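Local coordinates for protein thymidylate synthase 1 (Bacillus subtilis, PDB 1B02) that catalyses the reductive methylation of dUMP to dTMP, with 5,10-methylenetetrahydrofolate as methyl donor and reductant, at residues Arg201-Val206 against Lys252-Phe257; Met1-Lys6 against Met48-Ser53. All blocks are in the same frame, centred on the assembly; numbering follows the deposited sequence.

Interaction 1. Residues Arg201-Val206 against Lys252-Phe257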
loop_
_atom_site.group_PDB
_atom_site.type_symbol
_atom_site.label_atom_id
_atom_site.label_comp_id
_atom_site.label_asym_id
_atom_site.label_seq_id
_atom_site.Cartn_x
_atom_site.Cartn_y
_atom_site.Cartn_z
ATOM N N ARG A 201 8.898 3.082 8.195
ATOM C CA ARG A 201 9.916 2.574 9.098
ATOM C C ARG A 201 11.285 2.489 8.424
ATOM O O ARG A 201 12.310 2.758 9.051
ATOM C CB ARG A 201 9.491 1.207 9.627
ATOM C CG ARG A 201 8.412 1.295 10.693
ATOM C CD ARG A 201 7.637 0.000 10.833
ATOM N NE ARG A 201 6.501 0.148 11.744
ATOM C CZ ARG A 201 6.590 0.094 13.069
ATOM N NH1 ARG A 201 7.766 -0.106 13.645
ATOM N NH2 ARG A 201 5.504 0.239 13.819
ATOM N N MET A 202 11.302 2.126 7.145
ATOM C CA MET A 202 12.553 2.026 6.401
ATOM C C MET A 202 13.182 3.400 6.216
ATOM O O MET A 202 14.341 3.613 6.570
ATOM C CB MET A 202 12.311 1.406 5.023
ATOM C CG MET A 202 11.931 -0.064 5.052
ATOM S SD MET A 202 11.362 -0.636 3.441
ATOM C CE MET A 202 12.805 -0.368 2.452
ATOM N N ILE A 203 12.412 4.325 5.651
ATOM C CA ILE A 203 12.881 5.687 5.406
ATOM C C ILE A 203 13.327 6.366 6.700
ATOM O O ILE A 203 14.302 7.114 6.712
ATOM C CB ILE A 203 11.775 6.551 4.753
ATOM C CG1 ILE A 203 11.360 5.947 3.406
ATOM C CG2 ILE A 203 12.259 7.986 4.590
ATOM C CD1 ILE A 203 12.352 6.161 2.280
ATOM N N ALA A 204 12.605 6.104 7.786
ATOM C CA ALA A 204 12.932 6.691 9.078
ATOM C C ALA A 204 14.291 6.199 9.566
ATOM O O ALA A 204 15.089 6.973 10.093
ATOM C CB ALA A 204 11.851 6.344 10.102
ATOM N N GLN A 205 14.550 4.908 9.384
ATOM C CA GLN A 205 15.809 4.314 9.810
ATOM C C GLN A 205 17.005 4.914 9.075
ATOM O O GLN A 205 17.989 5.310 9.697
ATOM C CB GLN A 205 15.780 2.797 9.589
ATOM C CG GLN A 205 17.111 2.096 9.864
ATOM C CD GLN A 205 16.966 0.595 10.064
ATOM O OE1 GLN A 205 16.243 0.138 10.950
ATOM N NE2 GLN A 205 17.661 -0.180 9.238
ATOM N N VAL A 206 16.916 4.991 7.753
ATOM C CA VAL A 206 18.012 5.523 6.953
ATOM C C VAL A 206 18.184 7.039 7.001
ATOM O O VAL A 206 19.186 7.557 6.509
ATOM C CB VAL A 206 17.879 5.096 5.474
ATOM C CG1 VAL A 206 17.868 3.581 5.373
ATOM C CG2 VAL A 206 16.618 5.680 4.873
ATOM N N LYS A 252 21.834 0.856 6.628
ATOM C CA LYS A 252 21.882 2.302 6.769
ATOM C C LYS A 252 21.506 2.971 5.454
ATOM O O LYS A 252 21.177 4.155 5.424
ATOM C CB LYS A 252 23.283 2.738 7.201
ATOM C CG LYS A 252 23.627 2.372 8.635
ATOM C CD LYS A 252 22.593 2.925 9.602
ATOM C CE LYS A 252 22.896 2.517 11.031
ATOM N NZ LYS A 252 21.784 2.893 11.947
ATOM N N ASP A 253 21.561 2.205 4.366
ATOM C CA ASP A 253 21.208 2.723 3.050
ATOM C C ASP A 253 19.903 2.092 2.578
ATOM O O ASP A 253 19.728 0.876 2.644
ATOM C CB ASP A 253 22.316 2.430 2.037
ATOM C CG ASP A 253 22.000 2.979 0.657
ATOM O OD1 ASP A 253 21.057 2.473 0.014
ATOM O OD2 ASP A 253 22.693 3.917 0.213
ATOM N N PHE A 254 18.995 2.935 2.100
ATOM C CA PHE A 254 17.690 2.496 1.622
ATOM C C PHE A 254 17.750 1.332 0.635
ATOM O O PHE A 254 16.990 0.369 0.754
ATOM C CB PHE A 254 16.955 3.674 0.974
ATOM C CG PHE A 254 15.588 3.327 0.457
ATOM C CD1 PHE A 254 14.567 2.970 1.334
ATOM C CD2 PHE A 254 15.322 3.349 -0.907
ATOM C CE1 PHE A 254 13.303 2.640 0.858
ATOM C CE2 PHE A 254 14.061 3.021 -1.392
ATOM C CZ PHE A 254 13.049 2.665 -0.506
ATOM N N TYR A 255 18.659 1.420 -0.331
ATOM C CA TYR A 255 18.798 0.389 -1.354
ATOM C C TYR A 255 19.558 -0.866 -0.928
ATOM O O TYR A 255 19.905 -1.697 -1.766
ATOM C CB TYR A 255 19.454 0.995 -2.595
ATOM C CG TYR A 255 18.713 2.203 -3.121
ATOM C CD1 TYR A 255 17.629 2.056 -3.986
ATOM C CD2 TYR A 255 19.082 3.494 -2.739
ATOM C CE1 TYR A 255 16.927 3.166 -4.458
ATOM C CE2 TYR A 255 18.386 4.609 -3.206
ATOM C CZ TYR A 255 17.310 4.437 -4.065
ATOM O OH TYR A 255 16.620 5.532 -4.530
ATOM N N ASP A 256 19.805 -1.006 0.371
ATOM C CA ASP A 256 20.519 -2.168 0.892
ATOM C C ASP A 256 19.556 -3.166 1.523
ATOM O O ASP A 256 19.943 -4.282 1.872
ATOM C CB ASP A 256 21.554 -1.734 1.931
ATOM C CG ASP A 256 22.889 -1.377 1.310
ATOM O OD1 ASP A 256 23.062 -1.622 0.097
ATOM O OD2 ASP A 256 23.762 -0.850 2.033
ATOM N N PHE A 257 18.301 -2.757 1.669
ATOM C CA PHE A 257 17.287 -3.616 2.262
ATOM C C PHE A 257 16.955 -4.808 1.368
ATOM O O PHE A 257 16.970 -4.703 0.140
ATOM C CB PHE A 257 16.006 -2.818 2.520
ATOM C CG PHE A 257 16.045 -1.987 3.770
ATOM C CD1 PHE A 257 15.920 -2.581 5.022
ATOM C CD2 PHE A 257 16.185 -0.604 3.696
ATOM C CE1 PHE A 257 15.934 -1.810 6.185
ATOM C CE2 PHE A 257 16.199 0.177 4.852
ATOM C CZ PHE A 257 16.073 -0.426 6.099
#
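Val206 and Lys252 bring the two backbones closest, their CA atoms 5.0 Å apart, where the last turn of helix 188-207 meets the loop that leads into a short 3-10 segment at 254-256. From there the chains diverge, and side chains span the widening gap. Val206 CG1 reaches in beside the loop backbone, 3.4 Å from Lys252 O and close to Phe254 N, and the same methyl meets the edge of the Phe257 ring near its plane, 3.8 Å from CE2. One turn earlier, Met202 runs past Phe257 in the opposite direction. Its CG sits over one face in a CH-pi contact, 4.3 Å from the ring centroid, and SD adds an oblique Met-aromatic contact. The bend at chi3 (62°) brings the methyl against both phenylalanines: CE lies 3.4 Å from Phe254 CE1 and 3.6 Å from Phe257 CD2. Phe254, with CG anti to its own backbone N (chi1 -180°), extends back to the helix, where Ile203 CD1 meets CE1 obliquely at 3.9 Å. The amide of Gln205 approaches Phe257 at a slant, its plane 37° from the ring and NE2 3.5 Å from CZ; that nitrogen gives its hydrogen bonds to Val251 O and Asn248 O, so the helix also grips the backbone leading up to the loop. The loop is shaped from within by an Asx turn, Asp253 OD1 accepting from Tyr255 N. This mainly apolar contact of the thymidylate synthase fold lies away from the substrate sites and packs the long loop between antiparallel strands 244-247 and 262-265 against the helix end. Helix 126-136 closes one side, with Leu131 and Leu134 on Ile203 and Val127 on Phe254, while Ile247 of strand 244-247 packs on Gln205 and Phe257.

Interaction 2. Residues Met1-Lys6 against Met48-Ser53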
loop_
_atom_site.group_PDB
_atom_site.type_symbol
_atom_site.label_atom_id
_atom_site.label_comp_id
_atom_site.label_asym_id
_atom_site.label_seq_id
_atom_site.Cartn_x
_atom_site.Cartn_y
_atom_site.Cartn_z
ATOM N N MET A 1 -8.791 -5.054 20.008
ATOM C CA MET A 1 -7.466 -5.653 20.346
ATOM C C MET A 1 -6.314 -4.906 19.673
ATOM O O MET A 1 -5.305 -4.611 20.315
ATOM C CB MET A 1 -7.434 -7.128 19.938
ATOM C CG MET A 1 -8.075 -8.063 20.952
ATOM S SD MET A 1 -6.981 -8.450 22.329
ATOM C CE MET A 1 -7.716 -7.455 23.623
ATOM N N THR A 2 -6.457 -4.610 18.382
ATOM C CA THR A 2 -5.422 -3.877 17.652
ATOM C C THR A 2 -6.005 -2.633 16.990
ATOM O O THR A 2 -7.210 -2.547 16.752
ATOM C CB THR A 2 -4.751 -4.743 16.563
ATOM O OG1 THR A 2 -5.579 -4.782 15.395
ATOM C CG2 THR A 2 -4.524 -6.153 17.070
ATOM N N GLN A 3 -5.141 -1.667 16.698
ATOM C CA GLN A 3 -5.572 -0.424 16.073
ATOM C C GLN A 3 -6.165 -0.655 14.685
ATOM O O GLN A 3 -7.255 -0.175 14.378
ATOM C CB GLN A 3 -4.394 0.549 15.976
ATOM C CG GLN A 3 -4.251 1.465 17.183
ATOM C CD GLN A 3 -2.884 2.124 17.266
ATOM O OE1 GLN A 3 -2.243 2.388 16.248
ATOM N NE2 GLN A 3 -2.432 2.392 18.486
ATOM N N PHE A 4 -5.445 -1.396 13.850
ATOM C CA PHE A 4 -5.900 -1.674 12.495
ATOM C C PHE A 4 -7.193 -2.488 12.452
ATOM O O PHE A 4 -8.129 -2.136 11.736
ATOM C CB PHE A 4 -4.805 -2.405 11.714
ATOM C CG PHE A 4 -5.038 -2.443 10.231
ATOM C CD1 PHE A 4 -6.103 -1.753 9.653
ATOM C CD2 PHE A 4 -4.187 -3.168 9.406
ATOM C CE1 PHE A 4 -6.314 -1.785 8.274
ATOM C CE2 PHE A 4 -4.390 -3.205 8.025
ATOM C CZ PHE A 4 -5.457 -2.511 7.462
ATOM N N ASP A 5 -7.243 -3.576 13.212
ATOM C CA ASP A 5 -8.429 -4.424 13.236
ATOM C C ASP A 5 -9.673 -3.632 13.617
ATOM O O ASP A 5 -10.712 -3.745 12.967
ATOM C CB ASP A 5 -8.238 -5.582 14.221
ATOM C CG ASP A 5 -7.411 -6.707 13.640
ATOM O OD1 ASP A 5 -7.705 -7.143 12.507
ATOM O OD2 ASP A 5 -6.464 -7.157 14.317
ATOM N N LYS A 6 -9.562 -2.828 14.671
ATOM C CA LYS A 6 -10.682 -2.025 15.144
ATOM C C LYS A 6 -11.171 -1.021 14.093
ATOM O O LYS A 6 -12.373 -0.888 13.861
ATOM C CB LYS A 6 -10.286 -1.289 16.429
ATOM C CG LYS A 6 -11.089 -0.026 16.701
ATOM C CD LYS A 6 -11.384 0.141 18.181
ATOM C CE LYS A 6 -12.257 1.362 18.432
ATOM N NZ LYS A 6 -12.561 1.545 19.880
ATOM N N MET A 48 -7.683 6.396 8.226
ATOM C CA MET A 48 -7.190 5.535 9.293
ATOM C C MET A 48 -5.930 6.187 9.858
ATOM O O MET A 48 -5.048 6.608 9.107
ATOM C CB MET A 48 -6.883 4.135 8.750
ATOM C CG MET A 48 -8.135 3.354 8.361
ATOM S SD MET A 48 -7.868 1.594 8.045
ATOM C CE MET A 48 -7.521 1.618 6.297
ATOM N N ARG A 49 -5.859 6.285 11.181
ATOM C CA ARG A 49 -4.713 6.905 11.834
ATOM C C ARG A 49 -4.023 5.957 12.804
ATOM O O ARG A 49 -4.677 5.204 13.524
ATOM C CB ARG A 49 -5.155 8.165 12.582
ATOM C CG ARG A 49 -5.143 9.425 11.737
ATOM C CD ARG A 49 -5.546 10.642 12.554
ATOM N NE ARG A 49 -4.537 11.697 12.493
ATOM C CZ ARG A 49 -4.622 12.766 11.709
ATOM N NH1 ARG A 49 -5.671 12.926 10.912
ATOM N NH2 ARG A 49 -3.657 13.676 11.719
ATOM N N PHE A 50 -2.694 6.005 12.816
ATOM C CA PHE A 50 -1.896 5.160 13.695
ATOM C C PHE A 50 -0.751 5.981 14.292
ATOM O O PHE A 50 -0.115 6.771 13.592
ATOM C CB PHE A 50 -1.330 3.971 12.911
ATOM C CG PHE A 50 -2.369 3.189 12.145
ATOM C CD1 PHE A 50 -3.121 2.197 12.774
ATOM C CD2 PHE A 50 -2.590 3.437 10.790
ATOM C CE1 PHE A 50 -4.079 1.463 12.067
ATOM C CE2 PHE A 50 -3.545 2.710 10.071
ATOM C CZ PHE A 50 -4.292 1.721 10.713
ATOM N N ASP A 51 -0.495 5.794 15.584
ATOM C CA ASP A 51 0.572 6.517 16.270
ATOM C C ASP A 51 1.899 5.768 16.166
ATOM O O ASP A 51 2.935 6.254 16.625
ATOM C CB ASP A 51 0.211 6.724 17.745
ATOM C CG ASP A 51 -0.073 5.421 18.467
ATOM O OD1 ASP A 51 0.177 4.346 17.882
ATOM O OD2 ASP A 51 -0.548 5.470 19.621
ATOM N N ASN A 52 1.849 4.583 15.564
ATOM C CA ASN A 52 3.023 3.733 15.367
ATOM C C ASN A 52 3.497 3.026 16.635
ATOM O O ASN A 52 4.647 2.604 16.729
ATOM C CB ASN A 52 4.175 4.540 14.759
ATOM C CG ASN A 52 4.246 4.400 13.249
ATOM O OD1 ASN A 52 4.396 5.385 12.525
ATOM N ND2 ASN A 52 4.136 3.169 12.768
ATOM N N SER A 53 2.608 2.900 17.612
ATOM C CA SER A 53 2.944 2.209 18.846
ATOM C C SER A 53 2.710 0.721 18.586
ATOM O O SER A 53 3.055 -0.132 19.405
ATOM C CB SER A 53 2.059 2.698 19.998
ATOM O OG SER A 53 0.694 2.396 19.772
HETATM O O HOH W 1 0.197 2.162 15.481
#
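Phe4 and Phe50 form an offset edge-to-face pair, joining the first turn of helix 3-18 to the end of strand 40-50 in the mixed sheet of the thymidylate synthase fold. The Phe50 edge is directed at the Phe4 face, planes 83° and centroids 5.9 Å apart. The same Phe50 rim abuts the helix backbone, CE1 lying 3.6 Å from Phe4 N. Phe4 CG, anti to the backbone N (chi1 -166°), sets the ring beside Met48, whose SD meets Phe4 CE1 obliquely at 3.7 Å, a Met-aromatic contact. Replacing Phe50 by alanine is likely to leave the Phe4 face without its edge partner and a gap between strand end and helix start. Further out, Gln3 lies alongside Phe50, amide and ring nearly coplanar, and its NE2 makes a weak bond to Asp51 OD1 (3.3 Å). Ser53 holds that oxygen more firmly, through OG and through N, the latter an Asx turn. Asn189 and Val193 of helix 188-207 back Phe4, and the Met48 side chain is about 5 Å from that of Asn183, which lines the 5-fluoro-dUMP pocket. Thr2 N-caps the helix: OG1 accepts from Asp5 N at 3.0 Å and donates to Asp5 OD2 from above the carboxylate plane.

Both contacts are partly buried, with hydrophobic centres and more polar margins, and both involve helix 188-207: interaction 1 uses its C-terminal turns, while interaction 2 touches it nearer the start through Phe4 and Met48. Interaction 1 holds a loop to this helix mainly by methyl and ring packing, its main polar tie running from Gln205 to backbone carbonyls just before the loop. Interaction 2 joins a different helix to the central sheet, pairing two rings beneath a surface fringe of amide, carboxylate and hydroxyl groups. It also lies nearer the nucleotide, with the Met48 side chain about 10 Å from the bound UFP. The two meet where Arg201 packs against Asn52.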